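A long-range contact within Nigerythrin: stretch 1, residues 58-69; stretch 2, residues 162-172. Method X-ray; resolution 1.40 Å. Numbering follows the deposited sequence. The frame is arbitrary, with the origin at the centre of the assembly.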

# COMPACT_ATOMS: atom_id res chain seq x y z
N GLY B 58 9.08 11.07 17.57
CA GLY B 58 8.23 10.46 18.57
C GLY B 58 7.44 9.23 18.14
O GLY B 58 6.51 8.83 18.84
N TYR B 59 7.80 8.65 17.01
CA TYR B 59 7.11 7.45 16.52
C TYR B 59 8.03 6.25 16.70
O TYR B 59 8.62 5.76 15.73
CB TYR B 59 6.76 7.60 15.04
CG TYR B 59 5.88 8.78 14.69
CD1 TYR B 59 6.41 9.94 14.13
CD2 TYR B 59 4.49 8.70 14.86
CE1 TYR B 59 5.58 10.99 13.73
CE2 TYR B 59 3.66 9.75 14.47
CZ TYR B 59 4.21 10.89 13.91
OH TYR B 59 3.39 11.90 13.47
N GLU B 60 8.16 5.77 17.93
CA GLU B 60 9.04 4.66 18.22
C GLU B 60 8.67 3.36 17.53
O GLU B 60 9.55 2.66 17.02
CB GLU B 60 9.17 4.45 19.74
CG GLU B 60 8.00 3.76 20.43
CD GLU B 60 8.07 2.24 20.35
OE1 GLU B 60 9.19 1.69 20.41
OE2 GLU B 60 7.00 1.59 20.24
N GLN B 61 7.39 3.02 17.49
CA GLN B 61 6.99 1.78 16.84
C GLN B 61 7.26 1.85 15.34
O GLN B 61 7.75 0.89 14.76
CB GLN B 61 5.51 1.47 17.10
CG GLN B 61 5.07 0.17 16.44
CD GLN B 61 3.69 -0.29 16.86
OE1 GLN B 61 2.73 0.47 16.80
NE2 GLN B 61 3.59 -1.54 17.29
N ILE B 62 6.95 2.98 14.72
CA ILE B 62 7.20 3.12 13.29
C ILE B 62 8.70 3.05 13.03
O ILE B 62 9.14 2.48 12.04
CB ILE B 62 6.60 4.43 12.74
CG1 ILE B 62 5.07 4.31 12.70
CG2 ILE B 62 7.14 4.71 11.34
CD1 ILE B 62 4.35 5.59 12.34
N ALA B 63 9.50 3.62 13.93
CA ALA B 63 10.95 3.57 13.78
C ALA B 63 11.39 2.10 13.75
O ALA B 63 12.24 1.71 12.95
CB ALA B 63 11.63 4.29 14.93
N ARG B 64 10.80 1.30 14.63
CA ARG B 64 11.13 -0.12 14.69
C ARG B 64 10.73 -0.82 13.40
O ARG B 64 11.41 -1.74 12.95
CB ARG B 64 10.46 -0.78 15.90
CG ARG B 64 11.09 -0.38 17.23
CD ARG B 64 10.57 -1.21 18.39
NE ARG B 64 9.24 -0.81 18.86
CZ ARG B 64 8.12 -1.50 18.64
NH1 ARG B 64 8.15 -2.63 17.95
NH2 ARG B 64 6.97 -1.05 19.12
N LEU B 65 9.62 -0.39 12.79
CA LEU B 65 9.19 -1.00 11.54
C LEU B 65 10.20 -0.67 10.44
O LEU B 65 10.57 -1.53 9.65
CB LEU B 65 7.80 -0.50 11.14
CG LEU B 65 7.30 -0.99 9.78
CD1 LEU B 65 7.33 -2.52 9.72
CD2 LEU B 65 5.90 -0.47 9.52
N PHE B 66 10.66 0.58 10.39
CA PHE B 66 11.65 0.97 9.39
C PHE B 66 12.95 0.20 9.61
O PHE B 66 13.61 -0.20 8.65
CB PHE B 66 11.92 2.48 9.44
CG PHE B 66 10.88 3.31 8.73
CD1 PHE B 66 10.28 4.39 9.38
CD2 PHE B 66 10.53 3.04 7.41
CE1 PHE B 66 9.35 5.19 8.71
CE2 PHE B 66 9.60 3.84 6.75
CZ PHE B 66 9.01 4.91 7.40
N GLU B 67 13.32 -0.01 10.87
CA GLU B 67 14.54 -0.74 11.18
C GLU B 67 14.41 -2.20 10.77
O GLU B 67 15.34 -2.78 10.22
CB GLU B 67 14.86 -0.60 12.67
CG GLU B 67 15.18 0.84 13.03
CD GLU B 67 15.17 1.11 14.53
OE1 GLU B 67 14.66 0.27 15.30
OE2 GLU B 67 15.66 2.19 14.93
N ALA B 68 13.24 -2.79 11.02
CA ALA B 68 13.01 -4.17 10.66
C ALA B 68 13.03 -4.31 9.14
O ALA B 68 13.60 -5.25 8.60
CB ALA B 68 11.67 -4.64 11.21
N THR B 69 12.42 -3.35 8.44
CA THR B 69 12.38 -3.42 6.99
C THR B 69 13.76 -3.19 6.38
O THR B 69 14.11 -3.81 5.37
CB THR B 69 11.35 -2.43 6.41
OG1 THR B 69 10.11 -2.59 7.12
CG2 THR B 69 11.10 -2.74 4.95
N ASP B 162 -2.59 3.94 11.09
CA ASP B 162 -2.61 3.99 12.55
C ASP B 162 -1.45 4.83 13.08
O ASP B 162 -0.97 4.58 14.19
CB ASP B 162 -2.51 2.59 13.14
CG ASP B 162 -3.75 1.77 12.88
OD1 ASP B 162 -4.85 2.37 12.88
OD2 ASP B 162 -3.63 0.54 12.71
N ILE B 163 -1.02 5.82 12.32
CA ILE B 163 0.10 6.65 12.73
C ILE B 163 -0.08 7.28 14.11
O ILE B 163 0.89 7.46 14.84
CB ILE B 163 0.39 7.75 11.68
CG1 ILE B 163 1.73 8.43 11.99
CG2 ILE B 163 -0.74 8.77 11.65
CD1 ILE B 163 2.28 9.24 10.85
N ASP B 164 -1.32 7.58 14.48
CA ASP B 164 -1.58 8.18 15.79
C ASP B 164 -2.17 7.20 16.79
O ASP B 164 -2.68 7.59 17.84
CB ASP B 164 -2.49 9.40 15.61
CG ASP B 164 -1.89 10.43 14.67
OD1 ASP B 164 -0.74 10.85 14.93
OD2 ASP B 164 -2.55 10.80 13.69
N ALA B 165 -2.08 5.91 16.47
CA ALA B 165 -2.58 4.86 17.34
C ALA B 165 -1.59 3.71 17.40
O ALA B 165 -1.90 2.57 17.04
CB ALA B 165 -3.93 4.36 16.83
N PRO B 166 -0.36 3.98 17.85
CA PRO B 166 0.65 2.93 17.94
C PRO B 166 0.35 2.01 19.12
O PRO B 166 -0.50 2.32 19.95
CB PRO B 166 1.96 3.70 18.16
CG PRO B 166 1.64 5.10 17.71
CD PRO B 166 0.23 5.30 18.16
N ASP B 167 1.03 0.87 19.17
CA ASP B 167 0.85 -0.05 20.29
C ASP B 167 2.21 -0.63 20.64
O ASP B 167 3.23 -0.21 20.10
CB ASP B 167 -0.16 -1.15 19.94
CG ASP B 167 0.15 -1.85 18.64
OD1 ASP B 167 1.25 -2.41 18.51
OD2 ASP B 167 -0.73 -1.86 17.76
N ASP B 168 2.23 -1.60 21.55
CA ASP B 168 3.50 -2.18 21.99
C ASP B 168 3.94 -3.41 21.20
O ASP B 168 4.92 -4.06 21.56
CB ASP B 168 3.41 -2.53 23.48
CG ASP B 168 2.52 -3.73 23.75
OD1 ASP B 168 1.54 -3.93 23.00
OD2 ASP B 168 2.80 -4.46 24.73
N ASP B 169 3.24 -3.72 20.11
CA ASP B 169 3.61 -4.88 19.30
C ASP B 169 5.02 -4.78 18.76
O ASP B 169 5.47 -3.71 18.35
CB ASP B 169 2.67 -5.03 18.09
CG ASP B 169 1.33 -5.63 18.45
OD1 ASP B 169 1.12 -6.01 19.62
OD2 ASP B 169 0.48 -5.73 17.53
N LYS B 170 5.73 -5.91 18.77
CA LYS B 170 7.07 -5.96 18.22
C LYS B 170 6.90 -6.39 16.77
O LYS B 170 5.88 -6.99 16.41
CB LYS B 170 7.92 -7.00 18.96
CG LYS B 170 8.13 -6.66 20.32
N PHE B 171 7.87 -6.07 15.93
CA PHE B 171 7.83 -6.50 14.54
C PHE B 171 8.84 -7.62 14.43
O PHE B 171 10.02 -7.43 14.72
CB PHE B 171 8.22 -5.37 13.58
CG PHE B 171 7.22 -4.26 13.52
CD1 PHE B 171 7.43 -3.08 14.22
CD2 PHE B 171 6.04 -4.42 12.79
CE1 PHE B 171 6.48 -2.06 14.19
CE2 PHE B 171 5.09 -3.40 12.76
CZ PHE B 171 5.31 -2.22 13.47
N HIS B 172 8.37 -8.78 14.02
CA HIS B 172 9.23 -9.95 13.91
C HIS B 172 9.67 -10.16 12.47
O HIS B 172 8.85 -10.26 11.57
CB HIS B 172 8.49 -11.17 14.44
CG HIS B 172 8.09 -11.04 15.87
ND1 HIS B 172 8.99 -11.22 16.90
CD2 HIS B 172 6.92 -10.71 16.45
CE1 HIS B 172 8.38 -11.00 18.05
NE2 HIS B 172 7.12 -10.69 17.80
O HOH W 1 4.34 2.48 20.62

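A loop without regular secondary structure can be fixed against a helix if helix side chains bond to backbone polar groups of the loop, and this contact in nigerythrin is a compact example. Residues 60-69 form a helix, with Y59 at its N-cap position. The partner segment, whose contacts are with residues at least 101 positions away in sequence, begins with a type I beta turn from D162 to A165, closed by A165 N to D162 O at 2.9 Å, and runs through an irregular stretch into a strand at F171. The CA atoms of Q61 and P166 lie 6.5 Å apart, and those of L65 and F171 6.4 Å, so the loop follows the helix for about one turn. Together the two stretches bury 592 Å².

Hydrogen bonding centres on Q61, whose extended side chain (chi1 and chi2 both t) carries its amide to the loop backbone. Its two ends play complementary roles: Q61 OE1 accepts from D167 N at 2.9 Å, while Q61 NE2 donates to D167 OD1 at 2.8 Å and to D169 O at 3.1 Å. D167 CB points away from the helix, yet its carboxylate turns back, and D167 OD1 also accepts from D169 N at 2.9 Å. One carboxylate oxygen thus ties the loop to itself as well as to the helix.

The carbonyl of D169 is a second focus. Besides Q61 it receives both terminal nitrogens of R64, with R64 NH1 at 2.9 Å and R64 NH2 at 3.1 Å from D169 O, which lies near the guanidinium plane, where the N-H groups point. The arginine is steadied one helical turn back by E60: R64 NE to E60 OE1 and R64 NH2 to E60 OE2, both hydrogen bonds of 2.9 Å, form a two-pronged salt bridge. E60 reaches the loop through water 1, which donates to E60 OE2 at 2.8 Å and to D167 O at 3.0 Å.

Apolar packing flanks this polar network. F171 points toward the helix, and L65 CB sits over one face of its ring, 3.9 Å from the centroid in a CH-pi contact. The ring edge meets the backbone at Q61 O, 3.3 Å from F171 CE1, and A68 CB packs against F171 CB at 4.2 Å. Near the start of the helix, I163 CG1 fits against Y59 CE2 at 3.4 Å and I62 CD1 at 3.9 Å. The general lesson is one of complementarity: hydrocarbon packing holds the loop where it turns and where it becomes strand, while polar side chains bond to the backbone of D167 and D169 between.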